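Local atomic coordinates of surface glycoprotein (Trypanosoma brucei, PDB entry 5KLH), a protein that is a surface antigen of the insect-stage (procyclic) trypanosome, its bilobed ectodomain carried on a transmembrane helix and putatively acting as a sensor. Residues C113-R123 with Y133-L142. Numbering follows the deposited sequence.
Sequences CDCQEKHEQFR and YSTQSSKCRL. With SO4 (sulfate ion), chain C.
D114 and R141 face each other in a single beta bridge at the disulfide-rich end of this bilobed ectodomain, where helix 116-128 packs against strand 132-135 and the loop after it. Two backbone hydrogen bonds flank the bridge: L142 N donates to C113 O at 3.3 Å, and C115 N donates to C140 O at 2.8 Å, nearly straight. D114 folds back: OD1 accepts Q116 N through its anti lone pair, an Asx turn at the start of the helix. Each of the three cysteines is in a disulfide, C113 with C106, C115 with C101 and C140 with C146, and the CB of C115 rests 3.7 Å from C140 SG. Next, Q116 lays CG over the carbonyl oxygens of S138 and K139. One turn on, H119 has its CB directed toward segment 133-142, and with CG anti to the backbone N (chi1 -177°) the ring reaches Y133. Both ring nitrogens have partners: NE2 shares a 2.6 Å hydrogen bond with Y133 OH, and ND1 reaches a water that donates to S138 O, which fixes the ring's rotation. F99 of strand 85-100 also meets this ring. F122 brings CD2 to the edge of the Y133 ring, 3.6 Å from CE1. R123 crosses the same tyrosine at about a right angle, CG over one face in a CH-pi contact, and its chain then bends at chi3 (56°) to turn the guanidinium toward T135. A sulfate, probably from the crystallisation liquor, accepts from T135 OG1 and is also hydrogen-bonded to Y127 OH. NH1 of R123 donates to T135 OG1 from 2.8 Å, the hydroxyl oxygen lying 1° out of the guanidinium plane.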
# COMPACT_ATOMS: atom_id res chain seq x y z
N CYS A 113 -27.93 -14.76 -16.09
CA CYS A 113 -27.34 -13.57 -16.70
C CYS A 113 -25.87 -13.77 -17.10
O CYS A 113 -25.23 -14.73 -16.66
CB CYS A 113 -27.48 -12.39 -15.75
SG CYS A 113 -26.54 -12.62 -14.23
N ASP A 114 -25.35 -12.85 -17.91
CA ASP A 114 -23.92 -12.82 -18.20
C ASP A 114 -23.43 -11.38 -18.20
O ASP A 114 -24.22 -10.45 -18.31
CB ASP A 114 -23.60 -13.49 -19.54
CG ASP A 114 -24.18 -12.74 -20.71
OD1 ASP A 114 -23.62 -11.67 -21.08
OD2 ASP A 114 -25.19 -13.20 -21.27
N CYS A 115 -22.12 -11.20 -18.07
CA CYS A 115 -21.53 -9.86 -18.03
C CYS A 115 -20.78 -9.47 -19.29
O CYS A 115 -19.83 -8.69 -19.22
CB CYS A 115 -20.55 -9.74 -16.86
SG CYS A 115 -21.26 -10.05 -15.26
N GLN A 116 -21.19 -9.98 -20.44
CA GLN A 116 -20.41 -9.76 -21.66
C GLN A 116 -20.16 -8.29 -21.97
O GLN A 116 -19.04 -7.92 -22.28
CB GLN A 116 -21.08 -10.45 -22.85
CG GLN A 116 -20.93 -11.96 -22.82
CD GLN A 116 -21.29 -12.59 -24.15
OE1 GLN A 116 -20.71 -12.25 -25.18
NE2 GLN A 116 -22.23 -13.53 -24.12
N GLU A 117 -21.20 -7.46 -21.90
CA GLU A 117 -21.00 -6.05 -22.25
C GLU A 117 -20.02 -5.35 -21.31
O GLU A 117 -19.15 -4.61 -21.76
CB GLU A 117 -22.33 -5.29 -22.26
CG GLU A 117 -22.14 -3.79 -22.55
CD GLU A 117 -23.46 -3.05 -22.74
OE1 GLU A 117 -24.47 -3.46 -22.14
OE2 GLU A 117 -23.47 -2.06 -23.50
N LYS A 118 -20.17 -5.57 -20.00
CA LYS A 118 -19.28 -4.96 -19.03
C LYS A 118 -17.86 -5.51 -19.14
O LYS A 118 -16.90 -4.78 -18.95
CB LYS A 118 -19.80 -5.15 -17.60
CG LYS A 118 -21.02 -4.31 -17.28
CD LYS A 118 -20.69 -2.84 -17.26
CE LYS A 118 -21.85 -2.05 -16.66
NZ LYS A 118 -22.41 -2.78 -15.48
N HIS A 119 -17.74 -6.80 -19.45
CA HIS A 119 -16.43 -7.41 -19.65
C HIS A 119 -15.73 -6.77 -20.84
O HIS A 119 -14.55 -6.40 -20.77
CB HIS A 119 -16.56 -8.92 -19.85
CG HIS A 119 -15.24 -9.62 -19.99
ND1 HIS A 119 -15.03 -10.63 -20.91
CD2 HIS A 119 -14.07 -9.46 -19.33
CE1 HIS A 119 -13.78 -11.05 -20.81
NE2 HIS A 119 -13.18 -10.36 -19.86
N GLU A 120 -16.47 -6.63 -21.94
CA GLU A 120 -15.94 -6.01 -23.16
C GLU A 120 -15.42 -4.60 -22.87
O GLU A 120 -14.37 -4.21 -23.37
CB GLU A 120 -17.02 -5.96 -24.24
CG GLU A 120 -17.33 -7.30 -24.88
CD GLU A 120 -18.68 -7.32 -25.58
OE1 GLU A 120 -19.31 -6.25 -25.68
OE2 GLU A 120 -19.12 -8.40 -26.02
N GLN A 121 -16.16 -3.85 -22.06
CA GLN A 121 -15.75 -2.51 -21.68
C GLN A 121 -14.46 -2.54 -20.87
O GLN A 121 -13.53 -1.77 -21.11
CB GLN A 121 -16.87 -1.83 -20.88
CG GLN A 121 -16.61 -0.37 -20.56
CD GLN A 121 -17.84 0.34 -20.01
OE1 GLN A 121 -18.85 -0.29 -19.70
NE2 GLN A 121 -17.76 1.66 -19.90
N PHE A 122 -14.40 -3.46 -19.91
CA PHE A 122 -13.23 -3.64 -19.06
C PHE A 122 -12.00 -4.02 -19.88
O PHE A 122 -10.89 -3.55 -19.60
CB PHE A 122 -13.51 -4.71 -18.00
CG PHE A 122 -12.40 -4.90 -17.00
CD1 PHE A 122 -12.30 -4.07 -15.89
CD2 PHE A 122 -11.47 -5.93 -17.16
CE1 PHE A 122 -11.28 -4.25 -14.96
CE2 PHE A 122 -10.45 -6.11 -16.23
CZ PHE A 122 -10.36 -5.27 -15.13
N ARG A 123 -12.20 -4.87 -20.88
CA ARG A 123 -11.10 -5.30 -21.75
C ARG A 123 -10.60 -4.13 -22.60
O ARG A 123 -9.39 -3.91 -22.73
CB ARG A 123 -11.56 -6.47 -22.62
CG ARG A 123 -10.57 -6.92 -23.69
CD ARG A 123 -10.98 -8.28 -24.23
NE ARG A 123 -12.34 -8.27 -24.76
CZ ARG A 123 -13.10 -9.35 -24.93
NH1 ARG A 123 -12.65 -10.56 -24.61
NH2 ARG A 123 -14.33 -9.23 -25.42
N TYR A 133 -4.35 -7.67 -22.27
CA TYR A 133 -5.48 -8.41 -21.74
C TYR A 133 -5.38 -9.90 -22.03
O TYR A 133 -4.90 -10.33 -23.09
CB TYR A 133 -6.81 -7.87 -22.30
CG TYR A 133 -7.96 -8.21 -21.39
CD1 TYR A 133 -8.20 -7.45 -20.25
CD2 TYR A 133 -8.78 -9.30 -21.64
CE1 TYR A 133 -9.24 -7.76 -19.39
CE2 TYR A 133 -9.83 -9.62 -20.79
CZ TYR A 133 -10.05 -8.83 -19.67
OH TYR A 133 -11.08 -9.16 -18.82
N SER A 134 -5.85 -10.70 -21.08
CA SER A 134 -5.97 -12.13 -21.27
C SER A 134 -7.43 -12.51 -21.05
O SER A 134 -7.94 -12.39 -19.93
CB SER A 134 -5.05 -12.88 -20.30
OG SER A 134 -5.25 -14.28 -20.39
N THR A 135 -8.10 -12.96 -22.11
CA THR A 135 -9.50 -13.37 -21.99
C THR A 135 -9.57 -14.84 -21.58
O THR A 135 -8.92 -15.69 -22.17
CB THR A 135 -10.27 -13.15 -23.31
OG1 THR A 135 -10.30 -11.75 -23.60
CG2 THR A 135 -11.69 -13.69 -23.21
N GLN A 136 -10.35 -15.11 -20.54
CA GLN A 136 -10.48 -16.47 -20.02
C GLN A 136 -11.83 -17.08 -20.31
O GLN A 136 -11.93 -18.28 -20.56
CB GLN A 136 -10.22 -16.47 -18.50
CG GLN A 136 -8.79 -16.17 -18.13
CD GLN A 136 -7.83 -17.24 -18.61
OE1 GLN A 136 -8.16 -18.43 -18.61
NE2 GLN A 136 -6.64 -16.82 -19.03
N SER A 137 -12.88 -16.27 -20.28
CA SER A 137 -14.22 -16.75 -20.59
C SER A 137 -14.97 -15.73 -21.41
O SER A 137 -15.28 -14.64 -20.91
CB SER A 137 -15.00 -17.09 -19.32
OG SER A 137 -16.33 -17.48 -19.66
N SER A 138 -15.25 -16.06 -22.66
CA SER A 138 -15.94 -15.15 -23.56
C SER A 138 -17.42 -15.01 -23.20
O SER A 138 -17.97 -13.91 -23.24
CB SER A 138 -15.80 -15.61 -25.00
OG SER A 138 -14.43 -15.76 -25.33
N LYS A 139 -18.05 -16.12 -22.83
CA LYS A 139 -19.46 -16.08 -22.47
C LYS A 139 -19.68 -15.30 -21.17
O LYS A 139 -20.76 -14.78 -20.95
CB LYS A 139 -20.01 -17.50 -22.35
CG LYS A 139 -20.17 -18.17 -23.70
CD LYS A 139 -20.31 -19.67 -23.57
CE LYS A 139 -21.12 -20.24 -24.72
NZ LYS A 139 -22.44 -19.56 -24.81
N CYS A 140 -18.64 -15.26 -20.34
CA CYS A 140 -18.62 -14.47 -19.10
C CYS A 140 -19.94 -14.55 -18.31
O CYS A 140 -20.59 -13.53 -18.09
CB CYS A 140 -18.29 -13.01 -19.43
SG CYS A 140 -17.80 -12.01 -18.02
N ARG A 141 -20.32 -15.77 -17.92
CA ARG A 141 -21.55 -16.02 -17.18
C ARG A 141 -21.39 -15.62 -15.72
O ARG A 141 -20.26 -15.47 -15.26
CB ARG A 141 -21.97 -17.49 -17.24
CG ARG A 141 -22.07 -18.10 -18.63
CD ARG A 141 -22.59 -19.54 -18.53
NE ARG A 141 -22.32 -20.34 -19.72
CZ ARG A 141 -23.04 -20.29 -20.85
NH1 ARG A 141 -24.06 -19.44 -20.95
NH2 ARG A 141 -22.72 -21.06 -21.88
N LEU A 142 -22.51 -15.49 -15.02
CA LEU A 142 -22.49 -15.17 -13.59
C LEU A 142 -21.50 -16.05 -12.85
O LEU A 142 -21.53 -17.27 -12.97
CB LEU A 142 -23.89 -15.33 -13.00
CG LEU A 142 -24.05 -14.99 -11.53
CD1 LEU A 142 -23.62 -13.57 -11.29
CD2 LEU A 142 -25.49 -15.18 -11.08
S SO4 C . -8.03 -10.54 -26.16
O1 SO4 C . -9.25 -10.91 -26.85
O2 SO4 C . -7.92 -9.08 -26.10
O3 SO4 C . -8.08 -11.11 -24.82
O4 SO4 C . -6.86 -11.07 -26.86
O HOH W 1 -17.13 -11.30 -22.64
O HOH W 2 -14.11 -12.89 -25.92